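Long-range contacts in putative alpha/beta hydrolase (PDB 4RPC), which probably hydrolyses a substrate that has not been identified, as a putative member of the alpha/beta hydrolase family: residues G21-L26 with R48-I53; I111-L116 with V201-S206; Q132-M137 with A181-L186; V68-T73 with A99-E104; V166-P171 with L245-E250. All coordinates share one frame; numbering follows the deposited sequence.

Contact 1: G21-L26 with R48-I53; sequences GPKVLL and RYCLLI
Between Pro22 and Leu26 on one side and Cys50 and Leu52 on the other, four backbone hydrogen bonds join two parallel strands. The axes of residues 23-26 and 50-53 approach to 4.8 Å and diverge by 26°. Val24 is held twice: its N-H reaches Cys50 O at 2.9 Å, almost straight at 175°, and its O accepts from Leu52 N at 2.9 Å. Leu26 N then bonds to Leu52 O, and ahead of the strand Cys50 N bonds to Pro22 O. Tyr49 packs against this entry, Pro22 O lying at the edge of its ring and near its plane. The same ring carbon, CD1, touches Pro22 CB at 3.8 Å and Val24 CG2 also at 3.8 Å, the valine methyl coming in obliquely. An alanine in place of Tyr49 would probably open a gap beside Pro22 and Val24 and leave Leu260, which also packs on the ring, without that neighbour. Pro22 CD also lies over a face of the Arg48 guanidinium, 3.7 Å from NH1. Val24 and Leu51 extend side by side, whereas Lys23 CG rests on Leu52 CD1 across the opposite face. Strands 23-27 and 50-54, joined through helices 34-37 and 39-45, form a beta-alpha-beta unit, and the order 13-17, 50-54, 23-27, 88-95, with 13-17 antiparallel, is that of the alpha/beta hydrolase sheet.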
# COMPACT_ATOMS: atom_id res chain seq x y z
N GLY A 21 -20.29 10.73 -1.81
CA GLY A 21 -19.17 11.52 -1.30
C GLY A 21 -17.90 11.46 -2.16
O GLY A 21 -17.82 10.70 -3.09
N PRO A 22 -16.90 12.30 -1.84
CA PRO A 22 -15.64 12.23 -2.58
C PRO A 22 -15.00 10.85 -2.45
O PRO A 22 -15.06 10.23 -1.39
CB PRO A 22 -14.75 13.31 -1.92
CG PRO A 22 -15.71 14.25 -1.21
CD PRO A 22 -16.98 13.48 -0.94
N LYS A 23 -14.35 10.40 -3.53
CA LYS A 23 -13.86 9.04 -3.55
C LYS A 23 -12.41 8.92 -3.00
O LYS A 23 -11.49 9.57 -3.46
CB LYS A 23 -13.93 8.50 -4.95
CG LYS A 23 -15.28 7.88 -5.29
CD LYS A 23 -16.32 8.94 -5.52
CE LYS A 23 -17.50 8.33 -6.24
NZ LYS A 23 -18.73 9.06 -5.90
N VAL A 24 -12.25 8.02 -2.04
CA VAL A 24 -11.01 7.72 -1.43
C VAL A 24 -10.76 6.19 -1.57
O VAL A 24 -11.53 5.36 -1.08
CB VAL A 24 -11.06 8.15 0.05
CG1 VAL A 24 -9.80 7.76 0.79
CG2 VAL A 24 -11.27 9.67 0.15
N LEU A 25 -9.67 5.84 -2.23
CA LEU A 25 -9.28 4.42 -2.44
C LEU A 25 -8.22 4.00 -1.45
O LEU A 25 -7.22 4.68 -1.33
CB LEU A 25 -8.64 4.26 -3.84
CG LEU A 25 -9.13 3.33 -4.91
CD1 LEU A 25 -8.07 3.26 -6.00
CD2 LEU A 25 -9.48 1.93 -4.46
N LEU A 26 -8.40 2.87 -0.80
CA LEU A 26 -7.47 2.38 0.17
C LEU A 26 -6.98 1.02 -0.25
O LEU A 26 -7.79 0.05 -0.32
CB LEU A 26 -8.17 2.24 1.51
CG LEU A 26 -8.85 3.48 2.04
CD1 LEU A 26 -9.67 3.10 3.26
CD2 LEU A 26 -7.84 4.53 2.42
N ARG A 48 -18.54 10.89 5.52
CA ARG A 48 -18.39 11.87 4.49
C ARG A 48 -17.86 11.30 3.15
O ARG A 48 -18.30 11.70 2.06
CB ARG A 48 -17.50 12.95 5.06
CG ARG A 48 -16.74 13.74 4.03
CD ARG A 48 -17.62 14.74 3.30
NE ARG A 48 -16.79 15.88 2.87
CZ ARG A 48 -17.02 16.64 1.80
NH1 ARG A 48 -18.08 16.42 1.00
NH2 ARG A 48 -16.16 17.61 1.54
N TYR A 49 -16.94 10.36 3.22
CA TYR A 49 -16.32 9.85 2.01
C TYR A 49 -16.86 8.55 1.51
O TYR A 49 -17.32 7.71 2.28
CB TYR A 49 -14.81 9.72 2.25
CG TYR A 49 -14.26 11.07 2.59
CD1 TYR A 49 -13.99 11.96 1.59
CD2 TYR A 49 -14.09 11.47 3.91
CE1 TYR A 49 -13.53 13.22 1.86
CE2 TYR A 49 -13.62 12.74 4.20
CZ TYR A 49 -13.34 13.61 3.17
OH TYR A 49 -12.90 14.87 3.40
N CYS A 50 -16.76 8.40 0.18
CA CYS A 50 -16.95 7.14 -0.45
C CYS A 50 -15.63 6.35 -0.40
O CYS A 50 -14.70 6.70 -1.08
CB CYS A 50 -17.37 7.32 -1.89
SG CYS A 50 -17.66 5.73 -2.67
N LEU A 51 -15.56 5.31 0.43
CA LEU A 51 -14.37 4.51 0.60
C LEU A 51 -14.49 3.34 -0.33
O LEU A 51 -15.47 2.61 -0.32
CB LEU A 51 -14.23 3.99 2.06
CG LEU A 51 -13.88 4.97 3.19
CD1 LEU A 51 -13.06 6.16 2.70
CD2 LEU A 51 -15.08 5.44 3.96
N LEU A 52 -13.48 3.16 -1.14
CA LEU A 52 -13.36 2.00 -1.98
C LEU A 52 -12.12 1.19 -1.62
O LEU A 52 -10.99 1.70 -1.69
CB LEU A 52 -13.26 2.50 -3.41
CG LEU A 52 -14.34 3.51 -3.83
CD1 LEU A 52 -13.90 4.34 -5.04
CD2 LEU A 52 -15.61 2.74 -4.12
N ILE A 53 -12.30 -0.08 -1.29
CA ILE A 53 -11.24 -0.90 -0.77
C ILE A 53 -11.09 -2.20 -1.54
O ILE A 53 -11.90 -3.10 -1.42
CB ILE A 53 -11.44 -1.24 0.73
CG1 ILE A 53 -11.92 0.01 1.54
CG2 ILE A 53 -10.17 -1.78 1.32
CD1 ILE A 53 -13.39 0.16 1.60

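Contact 2: I111-L116 with V201-S206; sequences IKVMNL and VDARVS
Where strand 112-119 pairs with parallel strand 204-210 in the central sheet, Asn115 and Arg204 stand next to each other and pin the start of the pairing. Arg204 grips Asn115 side-on, with NE and NH2 each 3.0 Å from the single atom OD1. NE meets it nearly along the C=O axis, and the oxygen lies in the guanidinium plane, although the amide and guanidinium planes differ by 42°. Arg204 CG is anti to the backbone N, and the bend at chi3 (61°) turns NE toward Asn115 OD1. A water, which accepts from Ser206 OG, donates to OD1 and to Arg204 O, making three donors on OD1, while the Asn115 amide nitrogen is satisfied by Gln90 O in the neighbouring strand. Backbone bonds continue the match: Leu116 N to Arg204 O at 2.9 Å, then Ser206 N to Leu116 O at 2.8 Å. Before them, Arg204 N reaches the O of the selenomethionine Met114, where the strand is interrupted. On the other face Leu116 CG touches Ala203 CB at 4.0 Å, Leu116 CD1 touches Val205 CG2 at 4.1 Å, and Val113 CG1 adds to the alanine's surroundings. Leu116 packs there on helix 97-108, while Ile259 of helix 249-259 covers Asn115 and Arg204. Parallel strands sandwiched between helices in this way are the core of the alpha/beta hydrolase fold.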
# COMPACT_ATOMS: atom_id res chain seq x y z
N ILE A 111 -8.40 6.40 -15.13
CA ILE A 111 -9.04 7.11 -14.06
C ILE A 111 -8.16 8.22 -13.48
O ILE A 111 -6.97 8.01 -13.23
CB ILE A 111 -9.40 6.09 -12.99
CG1 ILE A 111 -10.60 5.31 -13.52
CG2 ILE A 111 -9.66 6.76 -11.65
CD1 ILE A 111 -10.97 4.17 -12.65
N LYS A 112 -8.76 9.40 -13.28
CA LYS A 112 -8.04 10.57 -12.81
C LYS A 112 -7.84 10.53 -11.30
O LYS A 112 -8.78 10.28 -10.53
CB LYS A 112 -8.77 11.86 -13.19
CG LYS A 112 -8.40 13.09 -12.34
CD LYS A 112 -8.43 14.40 -13.12
CE LYS A 112 -9.75 14.67 -13.83
NZ LYS A 112 -9.55 15.67 -14.93
N VAL A 113 -6.61 10.82 -10.90
CA VAL A 113 -6.20 10.72 -9.51
C VAL A 113 -5.67 12.09 -9.01
O VAL A 113 -4.67 12.62 -9.56
CB VAL A 113 -5.09 9.68 -9.38
CG1 VAL A 113 -4.61 9.60 -7.93
CG2 VAL A 113 -5.58 8.30 -9.84
N MSE A 114 -6.28 12.63 -7.98
CA MSE A 114 -5.87 13.98 -7.53
C MSE A 114 -4.74 13.90 -6.56
O MSE A 114 -3.88 14.73 -6.59
CB MSE A 114 -6.93 14.87 -6.87
CG MSE A 114 -7.13 16.17 -7.72
SE MSE A 114 -7.94 15.71 -9.46
CE MSE A 114 -9.21 14.63 -8.44
N ASN A 115 -4.74 12.92 -5.67
CA ASN A 115 -3.73 12.84 -4.63
C ASN A 115 -3.31 11.41 -4.42
O ASN A 115 -4.17 10.51 -4.33
CB ASN A 115 -4.30 13.33 -3.29
CG ASN A 115 -4.59 14.84 -3.25
OD1 ASN A 115 -3.73 15.65 -2.87
ND2 ASN A 115 -5.83 15.21 -3.54
N LEU A 116 -2.02 11.20 -4.22
CA LEU A 116 -1.50 9.88 -3.89
C LEU A 116 -0.92 10.04 -2.53
O LEU A 116 -0.19 11.00 -2.29
CB LEU A 116 -0.41 9.46 -4.85
CG LEU A 116 -0.81 9.06 -6.23
CD1 LEU A 116 0.45 8.81 -7.02
CD2 LEU A 116 -1.66 7.83 -6.21
N VAL A 201 3.09 11.90 -13.38
CA VAL A 201 1.74 11.95 -12.89
C VAL A 201 1.26 13.37 -12.55
O VAL A 201 2.02 14.22 -12.12
CB VAL A 201 1.53 10.96 -11.72
CG1 VAL A 201 2.14 9.60 -12.07
CG2 VAL A 201 2.14 11.45 -10.44
N ASP A 202 -0.03 13.58 -12.77
CA ASP A 202 -0.69 14.82 -12.43
C ASP A 202 -0.98 14.93 -10.94
O ASP A 202 -0.99 16.01 -10.40
CB ASP A 202 -1.99 14.93 -13.19
CG ASP A 202 -1.79 15.28 -14.64
OD1 ASP A 202 -0.60 15.37 -15.07
OD2 ASP A 202 -2.82 15.49 -15.33
N ALA A 203 -1.16 13.80 -10.27
CA ALA A 203 -1.50 13.78 -8.87
C ALA A 203 -0.49 14.50 -7.99
O ALA A 203 0.72 14.40 -8.21
CB ALA A 203 -1.65 12.35 -8.40
N ARG A 204 -0.96 15.19 -6.96
CA ARG A 204 -0.06 15.63 -5.92
C ARG A 204 0.33 14.40 -5.12
O ARG A 204 -0.53 13.63 -4.73
CB ARG A 204 -0.74 16.57 -4.97
CG ARG A 204 0.18 16.99 -3.84
CD ARG A 204 -0.39 18.22 -3.14
NE ARG A 204 -1.71 17.89 -2.59
CZ ARG A 204 -2.52 18.75 -1.98
NH1 ARG A 204 -2.18 20.03 -1.80
NH2 ARG A 204 -3.70 18.30 -1.55
N VAL A 205 1.60 14.22 -4.86
CA VAL A 205 2.11 13.09 -4.14
C VAL A 205 2.50 13.48 -2.70
O VAL A 205 3.37 14.37 -2.47
CB VAL A 205 3.35 12.53 -4.86
CG1 VAL A 205 4.01 11.44 -4.03
CG2 VAL A 205 2.97 11.97 -6.23
N SER A 206 1.91 12.79 -1.75
CA SER A 206 2.33 12.89 -0.38
C SER A 206 2.91 11.52 0.04
O SER A 206 2.26 10.47 -0.16
CB SER A 206 1.14 13.27 0.47
OG SER A 206 0.41 14.35 -0.17
O HOH W 1 -1.33 14.31 -1.97

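Contact 3: Q132-M137 with A181-L186; sequences QYANIM and ALLHAL
Asn135 OD1 meets Leu183 CD1 at 3.5 Å and accepts a hydrogen bond from Arg179 NH2, while Asn135 ND2 donates to Glu131 OE2. Glu131, one turn back in its own helix, and Arg179, at the start of helix 179-191, thus hold the two ends of the amide. Chi1 (-179°) sets Leu183 CG anti to the backbone N, and from CG the methyl CD1 also touches Ala134 CB at 4.0 Å. Ala134 is the point of closest backbone approach, with its CA 5.2 Å from Leu186 CA and its CB 3.8 Å from Leu186 CB. Such a small residue lets the short helical axes come within 8.8 Å, their N-to-C directions 139° apart. Both helices, 130-145 and 179-191, lie in the insertion that follows strand 112-119, where alpha/beta hydrolases commonly carry a helical cap, and this pair is consistent with one. Leu186 CD1 touches Ala134 O at 3.6 Å and Met137 CB at 4.1 Å. The selenomethionine chain of Met137 bends at chi2 and chi3, and its end leads away from the leucine; the side chain touches Tyr190 and lies about 6 Å from a bound tetraethylene glycol, probably from the crystallisation liquor. Leu186 also packs on Ala30 and Ala138, its side chain lying near the probable nucleophile elbow without touching it.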
# COMPACT_ATOMS: atom_id res chain seq x y z
N GLN A 132 14.37 -14.44 -4.86
CA GLN A 132 14.99 -14.75 -3.61
C GLN A 132 14.54 -13.85 -2.45
O GLN A 132 14.30 -14.34 -1.34
CB GLN A 132 16.48 -14.75 -3.79
CG GLN A 132 17.01 -15.99 -4.51
CD GLN A 132 18.50 -15.86 -4.66
OE1 GLN A 132 19.25 -16.29 -3.78
NE2 GLN A 132 18.94 -15.14 -5.71
N TYR A 133 14.33 -12.57 -2.74
CA TYR A 133 13.75 -11.66 -1.78
C TYR A 133 12.33 -11.98 -1.51
O TYR A 133 11.96 -11.94 -0.38
CB TYR A 133 13.76 -10.23 -2.28
CG TYR A 133 15.03 -9.55 -2.00
CD1 TYR A 133 16.24 -10.06 -2.47
CD2 TYR A 133 15.04 -8.36 -1.27
CE1 TYR A 133 17.41 -9.43 -2.20
CE2 TYR A 133 16.21 -7.71 -1.01
CZ TYR A 133 17.39 -8.23 -1.49
OH TYR A 133 18.59 -7.57 -1.22
N ALA A 134 11.52 -12.27 -2.52
CA ALA A 134 10.11 -12.64 -2.24
C ALA A 134 9.96 -13.84 -1.29
O ALA A 134 9.08 -13.83 -0.41
CB ALA A 134 9.31 -12.86 -3.49
N ASN A 135 10.79 -14.87 -1.50
CA ASN A 135 10.77 -16.03 -0.67
C ASN A 135 11.17 -15.78 0.77
O ASN A 135 10.52 -16.32 1.68
CB ASN A 135 11.63 -17.12 -1.29
CG ASN A 135 10.88 -17.89 -2.38
OD1 ASN A 135 9.94 -18.61 -2.11
ND2 ASN A 135 11.23 -17.65 -3.61
N ILE A 136 12.16 -14.91 0.99
CA ILE A 136 12.51 -14.54 2.35
C ILE A 136 11.39 -13.77 3.03
O ILE A 136 10.99 -14.10 4.16
CB ILE A 136 13.82 -13.78 2.40
CG1 ILE A 136 14.96 -14.78 2.19
CG2 ILE A 136 14.00 -13.03 3.72
CD1 ILE A 136 16.23 -14.12 1.77
N MSE A 137 10.87 -12.77 2.36
CA MSE A 137 9.89 -11.96 2.97
C MSE A 137 8.61 -12.76 3.18
O MSE A 137 7.94 -12.57 4.19
CB MSE A 137 9.64 -10.77 2.07
CG MSE A 137 10.86 -9.86 2.08
SE MSE A 137 11.29 -9.17 3.90
CE MSE A 137 9.42 -8.77 4.38
N ALA A 181 -0.25 -17.22 -2.23
CA ALA A 181 -0.86 -15.93 -2.54
C ALA A 181 0.05 -14.79 -2.14
O ALA A 181 0.25 -13.81 -2.87
CB ALA A 181 -2.21 -15.82 -1.85
N LEU A 182 0.63 -14.96 -0.99
CA LEU A 182 1.57 -13.98 -0.45
C LEU A 182 2.78 -13.87 -1.31
O LEU A 182 3.21 -12.76 -1.64
CB LEU A 182 2.01 -14.42 0.94
CG LEU A 182 3.10 -13.69 1.68
CD1 LEU A 182 2.64 -12.27 1.80
CD2 LEU A 182 3.32 -14.26 3.07
N LEU A 183 3.33 -15.03 -1.67
CA LEU A 183 4.48 -15.05 -2.52
C LEU A 183 4.25 -14.34 -3.86
O LEU A 183 5.08 -13.56 -4.30
CB LEU A 183 4.96 -16.51 -2.72
CG LEU A 183 6.18 -16.72 -3.56
CD1 LEU A 183 7.40 -16.27 -2.83
CD2 LEU A 183 6.37 -18.19 -3.87
N HIS A 184 3.16 -14.63 -4.56
CA HIS A 184 2.91 -13.96 -5.84
C HIS A 184 2.78 -12.45 -5.75
O HIS A 184 3.19 -11.71 -6.66
CB HIS A 184 1.66 -14.54 -6.45
CG HIS A 184 1.95 -15.79 -7.16
ND1 HIS A 184 1.58 -17.03 -6.68
CD2 HIS A 184 2.71 -16.01 -8.25
CE1 HIS A 184 2.03 -17.96 -7.50
NE2 HIS A 184 2.74 -17.36 -8.45
N ALA A 185 2.25 -12.01 -4.61
CA ALA A 185 2.05 -10.60 -4.35
C ALA A 185 3.41 -9.96 -4.17
O ALA A 185 3.68 -8.83 -4.68
CB ALA A 185 1.21 -10.39 -3.14
N LEU A 186 4.26 -10.66 -3.45
CA LEU A 186 5.64 -10.19 -3.23
C LEU A 186 6.52 -10.21 -4.48
O LEU A 186 7.39 -9.31 -4.66
CB LEU A 186 6.31 -10.97 -2.13
CG LEU A 186 5.72 -10.67 -0.76
CD1 LEU A 186 6.17 -11.75 0.20
CD2 LEU A 186 6.05 -9.27 -0.21

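Contact 4: V68-T73 with A99-E104; sequences VSVEET and ASVAVE
Val70 presses into the helix that holds Ser100, Val101 and Glu104, and this is the tight side of the contact. Its CG1, anti to the backbone N (chi1 171°), lies 3.5 Å from Ser100 O, 3.8 Å from Val101 N and 3.8 Å from Glu104 CB. Alongside, Thr73 CG2 meets Val101 CG2 at 4.0 Å, the two side chains crossing at about a right angle. No hydrogen bond spans the segments. Ser69 caps the first turn of helix 70-83, its OG accepting from Glu72 N at 2.9 Å. The looser, more open side belongs to Glu71, whose CG touches Glu104 OE2 at 3.5 Å. There the carboxylates stand 4.4 Å apart from Glu71 OE2 to Glu104 OE1. Tyr192 OH hydrogen-bonds Glu104 OE1, and Lys197 forms a salt bridge with Glu71 OE2 and a weak, long ion pair with Glu104. An alanine at Glu104 would probably leave the Tyr192 hydroxyl without that partner and open a gap beside Glu71 CG. Helix 97-108 starts at the probable nucleophile elbow, whose residues Val101 touches. With two acids so near and Glu104 buried, Lys197 probably offsets much of their repulsion, though a raised affinity of Glu104 for a proton remains possible.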
# COMPACT_ATOMS: atom_id res chain seq x y z
N VAL A 68 -0.49 -11.27 -10.61
CA VAL A 68 0.44 -11.40 -11.73
C VAL A 68 1.41 -10.21 -11.76
O VAL A 68 2.58 -10.40 -11.87
CB VAL A 68 -0.30 -11.48 -13.08
CG1 VAL A 68 0.69 -11.69 -14.22
CG2 VAL A 68 -1.26 -12.66 -13.09
N SER A 69 0.92 -9.00 -11.68
CA SER A 69 1.78 -7.86 -11.67
C SER A 69 1.04 -6.64 -11.13
O SER A 69 -0.18 -6.56 -11.10
CB SER A 69 2.23 -7.55 -13.10
OG SER A 69 1.08 -7.24 -13.86
N VAL A 70 1.82 -5.65 -10.75
CA VAL A 70 1.27 -4.42 -10.33
C VAL A 70 0.47 -3.88 -11.46
O VAL A 70 -0.62 -3.39 -11.23
CB VAL A 70 2.36 -3.40 -9.90
CG1 VAL A 70 1.77 -2.03 -9.67
CG2 VAL A 70 3.12 -3.89 -8.69
N GLU A 71 1.00 -3.91 -12.69
CA GLU A 71 0.27 -3.38 -13.88
C GLU A 71 -1.12 -4.05 -14.10
O GLU A 71 -2.13 -3.39 -14.44
CB GLU A 71 1.09 -3.52 -15.19
CG GLU A 71 2.37 -2.66 -15.26
CD GLU A 71 3.58 -3.25 -14.51
OE1 GLU A 71 3.48 -4.31 -13.85
OE2 GLU A 71 4.65 -2.62 -14.57
N GLU A 72 -1.15 -5.37 -14.01
CA GLU A 72 -2.41 -6.05 -14.25
C GLU A 72 -3.42 -5.80 -13.09
O GLU A 72 -4.59 -5.53 -13.32
CB GLU A 72 -2.15 -7.51 -14.50
CG GLU A 72 -3.34 -8.20 -15.15
CD GLU A 72 -2.94 -9.55 -15.77
OE1 GLU A 72 -1.95 -9.56 -16.56
OE2 GLU A 72 -3.62 -10.56 -15.45
N THR A 73 -2.94 -5.76 -11.87
CA THR A 73 -3.79 -5.44 -10.73
C THR A 73 -4.35 -4.01 -10.85
O THR A 73 -5.59 -3.77 -10.74
CB THR A 73 -2.98 -5.69 -9.44
OG1 THR A 73 -2.83 -7.10 -9.29
CG2 THR A 73 -3.63 -5.10 -8.21
N ALA A 99 1.07 0.86 -2.42
CA ALA A 99 1.52 2.17 -2.90
C ALA A 99 1.96 2.06 -4.36
O ALA A 99 1.91 3.02 -5.11
CB ALA A 99 2.68 2.68 -2.06
N SER A 100 2.48 0.89 -4.74
CA SER A 100 2.92 0.69 -6.12
C SER A 100 1.71 0.58 -6.99
O SER A 100 1.71 1.13 -8.07
CB SER A 100 3.76 -0.59 -6.28
OG SER A 100 4.90 -0.47 -5.53
N VAL A 101 0.68 -0.09 -6.53
CA VAL A 101 -0.60 -0.15 -7.27
C VAL A 101 -1.20 1.29 -7.42
O VAL A 101 -1.72 1.67 -8.48
CB VAL A 101 -1.58 -1.07 -6.60
CG1 VAL A 101 -2.94 -1.03 -7.31
CG2 VAL A 101 -1.05 -2.49 -6.56
N ALA A 102 -1.12 2.09 -6.37
CA ALA A 102 -1.65 3.47 -6.43
C ALA A 102 -0.91 4.28 -7.50
O ALA A 102 -1.53 4.91 -8.32
CB ALA A 102 -1.48 4.14 -5.09
N VAL A 103 0.43 4.21 -7.51
CA VAL A 103 1.22 4.96 -8.46
C VAL A 103 0.88 4.52 -9.85
O VAL A 103 0.65 5.32 -10.74
CB VAL A 103 2.72 4.81 -8.17
CG1 VAL A 103 3.56 5.47 -9.26
CG2 VAL A 103 3.06 5.45 -6.85
N GLU A 104 0.83 3.22 -10.04
CA GLU A 104 0.48 2.68 -11.36
C GLU A 104 -0.88 3.15 -11.83
O GLU A 104 -1.11 3.38 -13.05
CB GLU A 104 0.51 1.16 -11.33
CG GLU A 104 0.17 0.47 -12.62
CD GLU A 104 1.20 0.64 -13.67
OE1 GLU A 104 2.37 0.99 -13.36
OE2 GLU A 104 0.83 0.44 -14.84

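Contact 5: V166-P171 with L245-E250; sequences VEVLQP and LSKEPE
Val168 O receives the hydroxyl of Ser246, and Glu167 takes the amine of Lys247, making two polar links between short helices near the surface. Ser246 OG donates to Val168 O at a modelled 2.5 Å, a very short separation whose exact value is doubtful. The torsion sets OG anti to the backbone N (chi1 -176°), directing it at the carbonyl, while CB rests 3.9 Å from Val168 CG1. Pro171 CG lies 4.1 Å from Ser246 OG. The second link is a salt bridge, Lys247 NZ to Glu167 OE2 at 2.9 Å, made although the two side chains cross at about a right angle. Val168 CG2 also touches Lys247 CD at 4.0 Å. Within the first segment Gln170 N bonds to Val166 O. Glu248, where the second helix ends, is satisfied elsewhere, its OE2 forming a salt bridge with Arg239. Helix 243-247 comes just after His241 of the probable Ser-His-Glu triad, and the side chain of Val168 lies near that triad without touching it, so the contact joins two short helices close to what is probably the active site. Among the neighbouring elements, Val168 packs on Phe160 and Leu169 on Leu144 of helix 130-145, while Leu245 touches Ile41 of helix 39-45 and Tyr93 and Val95 of strand 88-95.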
# COMPACT_ATOMS: atom_id res chain seq x y z
N VAL A 166 6.74 -7.93 15.80
CA VAL A 166 5.58 -8.79 16.04
C VAL A 166 4.36 -7.98 16.52
O VAL A 166 3.27 -8.09 15.98
CB VAL A 166 5.92 -9.90 17.03
CG1 VAL A 166 4.68 -10.65 17.45
CG2 VAL A 166 6.87 -10.89 16.40
N GLU A 167 4.54 -7.18 17.55
CA GLU A 167 3.40 -6.41 18.09
C GLU A 167 2.83 -5.51 17.00
O GLU A 167 1.64 -5.38 16.89
CB GLU A 167 3.81 -5.62 19.34
CG GLU A 167 4.25 -4.21 19.04
CD GLU A 167 4.19 -3.31 20.27
OE1 GLU A 167 5.03 -3.49 21.19
OE2 GLU A 167 3.32 -2.41 20.30
N VAL A 168 3.67 -4.93 16.16
CA VAL A 168 3.20 -4.01 15.12
C VAL A 168 2.61 -4.65 13.85
O VAL A 168 1.61 -4.17 13.34
CB VAL A 168 4.34 -3.08 14.66
CG1 VAL A 168 3.88 -2.18 13.53
CG2 VAL A 168 4.80 -2.19 15.81
N LEU A 169 3.24 -5.69 13.33
CA LEU A 169 2.90 -6.25 12.03
C LEU A 169 1.95 -7.43 12.13
O LEU A 169 1.14 -7.67 11.25
CB LEU A 169 4.19 -6.70 11.28
CG LEU A 169 5.11 -5.58 10.77
CD1 LEU A 169 6.36 -6.05 10.07
CD2 LEU A 169 4.36 -4.62 9.85
N GLN A 170 2.08 -8.21 13.18
CA GLN A 170 1.28 -9.41 13.30
C GLN A 170 -0.20 -9.11 13.18
O GLN A 170 -0.91 -9.87 12.54
CB GLN A 170 1.61 -10.13 14.60
CG GLN A 170 1.02 -11.52 14.68
CD GLN A 170 1.21 -12.19 16.04
OE1 GLN A 170 1.60 -11.59 17.01
NE2 GLN A 170 0.93 -13.43 16.08
N PRO A 171 -0.68 -7.98 13.75
CA PRO A 171 -2.10 -7.73 13.55
C PRO A 171 -2.52 -7.42 12.10
O PRO A 171 -3.74 -7.42 11.84
CB PRO A 171 -2.38 -6.45 14.38
CG PRO A 171 -1.20 -6.22 15.24
CD PRO A 171 -0.07 -7.08 14.75
N LEU A 245 -0.06 2.84 10.51
CA LEU A 245 -1.28 2.16 10.09
C LEU A 245 -1.73 1.15 11.11
O LEU A 245 -2.93 0.99 11.38
CB LEU A 245 -1.01 1.45 8.74
CG LEU A 245 -2.17 0.73 8.12
CD1 LEU A 245 -3.32 1.70 7.88
CD2 LEU A 245 -1.70 0.07 6.80
N SER A 246 -0.77 0.44 11.68
CA SER A 246 -1.11 -0.64 12.58
C SER A 246 -1.72 -0.09 13.86
O SER A 246 -2.89 -0.36 14.15
CB SER A 246 0.10 -1.48 12.91
OG SER A 246 -0.25 -2.58 13.70
N LYS A 247 -0.99 0.79 14.53
CA LYS A 247 -1.35 1.25 15.86
C LYS A 247 -1.99 2.66 15.99
O LYS A 247 -2.65 2.90 17.02
CB LYS A 247 -0.12 1.13 16.72
CG LYS A 247 0.42 -0.30 16.73
CD LYS A 247 1.66 -0.46 17.58
CE LYS A 247 1.34 -0.33 19.07
NZ LYS A 247 2.48 0.32 19.77
N GLU A 248 -1.82 3.54 14.99
CA GLU A 248 -2.52 4.84 14.91
C GLU A 248 -3.12 5.16 13.56
O GLU A 248 -2.84 6.20 13.00
CB GLU A 248 -1.55 5.96 15.19
CG GLU A 248 -0.77 5.67 16.44
CD GLU A 248 0.57 6.33 16.43
OE1 GLU A 248 1.25 6.42 15.37
OE2 GLU A 248 0.94 6.72 17.54
N PRO A 249 -3.95 4.27 13.05
CA PRO A 249 -4.61 4.52 11.79
C PRO A 249 -5.44 5.84 11.80
O PRO A 249 -5.60 6.50 10.77
CB PRO A 249 -5.50 3.28 11.63
CG PRO A 249 -5.75 2.80 13.03
CD PRO A 249 -4.51 3.13 13.78
N GLU A 250 -5.92 6.24 12.96
CA GLU A 250 -6.60 7.51 13.09
C GLU A 250 -5.75 8.70 12.63
O GLU A 250 -6.32 9.67 12.14
CB GLU A 250 -7.19 7.71 14.49
CG GLU A 250 -6.18 7.90 15.62
CD GLU A 250 -5.56 6.61 16.13
OE1 GLU A 250 -5.89 5.49 15.64
OE2 GLU A 250 -4.74 6.75 17.05

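Contacts 1 and 2 are separate pairings in one sheet, their centres 15 Å apart, with strand 88-95 between them. Contact 4 links helices packed on that sheet, and it touches contact 2 directly, Leu116 CD2 lying 3.6 Å from Ala102 O. Contact 3 is nested in the chain loop that contact 2 closes, yet their centres stand 28 Å apart across the molecule. Its nearest atoms come within about 5 Å of contact 4 and about 7 Å of contact 5. Contacts 3, 4 and 5 each bring a side chain near the probable catalytic triad, and the bound tetraethylene glycol beside contact 3 may mark a pocket there.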